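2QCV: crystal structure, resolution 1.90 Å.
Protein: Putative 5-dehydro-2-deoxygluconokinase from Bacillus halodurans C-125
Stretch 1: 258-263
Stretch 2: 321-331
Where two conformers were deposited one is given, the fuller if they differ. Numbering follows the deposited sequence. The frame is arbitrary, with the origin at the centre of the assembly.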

# COMPACT_ATOMS: atom_id res chain seq x y z
N GLY A 258 20.99 -20.45 -36.04
CA GLY A 258 20.32 -21.65 -35.55
C GLY A 258 18.93 -21.76 -36.15
O GLY A 258 18.39 -20.75 -36.68
N TYR A 259 18.33 -22.94 -35.99
CA TYR A 259 17.10 -23.31 -36.64
C TYR A 259 16.15 -23.93 -35.64
O TYR A 259 16.55 -24.77 -34.82
CB TYR A 259 17.36 -24.32 -37.81
CG TYR A 259 18.50 -23.85 -38.68
CD1 TYR A 259 18.27 -22.98 -39.75
CD2 TYR A 259 19.81 -24.18 -38.37
CE1 TYR A 259 19.32 -22.50 -40.49
CE2 TYR A 259 20.85 -23.69 -39.10
CZ TYR A 259 20.59 -22.86 -40.18
OH TYR A 259 21.66 -22.39 -40.89
N ALA A 260 14.89 -23.51 -35.75
CA ALA A 260 13.78 -24.17 -35.04
C ALA A 260 13.63 -25.60 -35.53
O ALA A 260 13.82 -25.88 -36.73
CB ALA A 260 12.47 -23.42 -35.23
N TYR A 261 13.31 -26.50 -34.59
CA TYR A 261 13.02 -27.90 -34.94
C TYR A 261 11.53 -28.10 -35.18
O TYR A 261 10.72 -27.50 -34.49
CB TYR A 261 13.57 -28.85 -33.87
CG TYR A 261 15.06 -28.96 -34.00
CD1 TYR A 261 15.91 -28.01 -33.42
CD2 TYR A 261 15.63 -29.97 -34.75
CE1 TYR A 261 17.30 -28.08 -33.57
CE2 TYR A 261 17.01 -30.06 -34.91
CZ TYR A 261 17.83 -29.11 -34.34
OH TYR A 261 19.17 -29.19 -34.54
N LYS A 262 11.19 -28.86 -36.22
CA LYS A 262 9.81 -29.25 -36.50
C LYS A 262 9.27 -29.94 -35.24
O LYS A 262 9.95 -30.79 -34.68
CB LYS A 262 9.74 -30.23 -37.67
CG LYS A 262 10.20 -29.70 -39.03
CD LYS A 262 9.89 -30.73 -40.14
CE LYS A 262 10.38 -30.31 -41.54
NZ LYS A 262 10.32 -28.84 -41.76
N THR A 263 8.08 -29.57 -34.79
CA THR A 263 7.59 -30.16 -33.53
C THR A 263 6.06 -30.23 -33.48
O THR A 263 5.38 -29.38 -34.03
CB THR A 263 8.24 -29.47 -32.24
OG1 THR A 263 7.27 -29.02 -31.30
CG2 THR A 263 9.17 -28.31 -32.60
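Stretch 2, residues 321-331: ALIEKDETITI

Stretch 2 comes onto stretch 1 as the end of a helix, turns, and then runs as an extended segment beside it. The helix, which begins earlier in the chain, ends at Lys325, its last turn held by Lys325 N to Ala321 O (2.9 Å) and Asp326 N to Leu322 O (3.0 Å). Asp326 then leaves helical geometry with positive phi (60/45), and from Glu327 to Ile329 the chain is extended. Its direction is antiparallel to stretch 1: Tyr261 pairs with Thr328, CA to CA 4.1 Å, in a single bridge. Two backbone hydrogen bonds flank that pair, Ile329 N to Ala260 O at 2.8 Å and Lys262 N to Glu327 O at 2.9 Å.

Tyr261 gives up the most surface. Its CA-to-CB bond points away overall, yet with chi1 at -75° (m) and chi2 at 84° the ring comes back to stretch 2. Thr328, chi1 p, sets its methyl over one ring face, CG2 lying 3.6 Å from the centroid of the Tyr261 ring in a CH-pi contact. The helix end supplies further packing: Leu322 CD2 is 3.9 Å from Tyr261 CB, and Ile323 CG1 is 3.6 Å from Tyr261 OH. The hydroxyl donates to a water that in turn donates to Ile323 O and Asp326 OD1, so the phenol's polar end is satisfied at the helix terminus.

Lys262 lies across the extended segment. Its NZ donates to Thr328 O at 3.1 Å, while its CD passes 4.1 Å from Glu327 CB.

Ile329 and Thr328 cover equal areas. Ile329 CD1 rests 4.0 Å from Ala260 CB, and a second water joins Ala260 N to Ile329 O, extending the pairing where no direct bond forms. The rule is economical: a short backbone pairing goes with one aromatic ring that touches both the extended segment and the helix before it.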

# COMPACT_ATOMS: atom_id res chain seq x y z
N ALA A 321 19.72 -36.73 -30.22
CA ALA A 321 18.98 -37.52 -31.18
C ALA A 321 18.15 -36.61 -32.12
O ALA A 321 18.02 -36.87 -33.33
CB ALA A 321 18.08 -38.50 -30.44
N LEU A 322 17.57 -35.56 -31.55
CA LEU A 322 16.75 -34.64 -32.34
C LEU A 322 17.64 -33.85 -33.30
O LEU A 322 17.27 -33.64 -34.46
CB LEU A 322 15.90 -33.73 -31.42
CG LEU A 322 14.82 -32.92 -32.15
CD1 LEU A 322 13.69 -33.86 -32.62
CD2 LEU A 322 14.28 -31.73 -31.30
N ILE A 323 18.80 -33.43 -32.80
CA ILE A 323 19.79 -32.73 -33.65
C ILE A 323 20.25 -33.64 -34.80
O ILE A 323 20.31 -33.20 -35.96
CB ILE A 323 21.00 -32.22 -32.85
CG1 ILE A 323 20.57 -31.12 -31.87
CG2 ILE A 323 22.11 -31.70 -33.79
CD1 ILE A 323 21.71 -30.65 -30.91
N GLU A 324 20.55 -34.91 -34.48
CA GLU A 324 20.97 -35.85 -35.51
C GLU A 324 19.86 -36.06 -36.54
O GLU A 324 20.13 -36.12 -37.74
CB GLU A 324 21.37 -37.19 -34.88
CG GLU A 324 22.69 -37.11 -34.11
N LYS A 325 18.62 -36.17 -36.08
CA LYS A 325 17.48 -36.37 -36.99
C LYS A 325 17.34 -35.15 -37.95
O LYS A 325 16.97 -35.31 -39.10
CB LYS A 325 16.20 -36.66 -36.21
CG LYS A 325 14.97 -36.82 -37.09
CD LYS A 325 13.68 -37.17 -36.30
CE LYS A 325 13.16 -38.57 -36.64
NZ LYS A 325 11.74 -38.81 -36.22
N ASP A 326 17.65 -33.96 -37.45
CA ASP A 326 17.85 -32.74 -38.27
C ASP A 326 16.61 -32.36 -39.07
O ASP A 326 16.68 -32.01 -40.24
CB ASP A 326 19.08 -32.86 -39.17
CG ASP A 326 19.48 -31.54 -39.85
OD1 ASP A 326 19.28 -30.42 -39.30
OD2 ASP A 326 20.03 -31.64 -40.96
N GLU A 327 15.46 -32.42 -38.41
CA GLU A 327 14.19 -31.99 -39.00
C GLU A 327 13.91 -30.58 -38.50
O GLU A 327 13.29 -30.37 -37.47
CB GLU A 327 13.05 -32.96 -38.67
CG GLU A 327 13.25 -34.31 -39.35
CD GLU A 327 12.17 -35.34 -39.04
OE1 GLU A 327 11.30 -35.08 -38.17
OE2 GLU A 327 12.20 -36.41 -39.69
N THR A 328 14.43 -29.60 -39.24
CA THR A 328 14.39 -28.22 -38.82
C THR A 328 13.53 -27.44 -39.79
O THR A 328 13.15 -27.97 -40.84
CB THR A 328 15.79 -27.61 -38.80
OG1 THR A 328 16.39 -27.83 -40.08
CG2 THR A 328 16.66 -28.23 -37.68
N ILE A 329 13.21 -26.21 -39.41
CA ILE A 329 12.40 -25.29 -40.22
C ILE A 329 13.34 -24.27 -40.90
O ILE A 329 14.08 -23.56 -40.24
CB ILE A 329 11.38 -24.52 -39.39
CG1 ILE A 329 10.42 -25.49 -38.69
CG2 ILE A 329 10.59 -23.53 -40.26
CD1 ILE A 329 9.55 -24.83 -37.62
N THR A 330 13.29 -24.20 -42.22
CA THR A 330 14.13 -23.24 -42.95
C THR A 330 13.31 -22.41 -43.93
O THR A 330 13.87 -21.56 -44.63
CB THR A 330 15.31 -23.94 -43.69
OG1 THR A 330 14.80 -24.84 -44.68
CG2 THR A 330 16.24 -24.71 -42.72
N ILE A 331 12.00 -22.60 -43.98
CA ILE A 331 11.20 -21.99 -45.01
C ILE A 331 10.83 -20.58 -44.59
O ILE A 331 10.79 -19.67 -45.44
CB ILE A 331 9.99 -22.90 -45.40
CG1 ILE A 331 9.38 -22.49 -46.74
CG2 ILE A 331 8.94 -22.92 -44.32
CD1 ILE A 331 10.36 -22.60 -47.87
O HOH W 1 14.21 -21.92 -38.05
O HOH W 2 20.02 -30.56 -36.61
O HOH W 3 12.31 -32.04 -35.36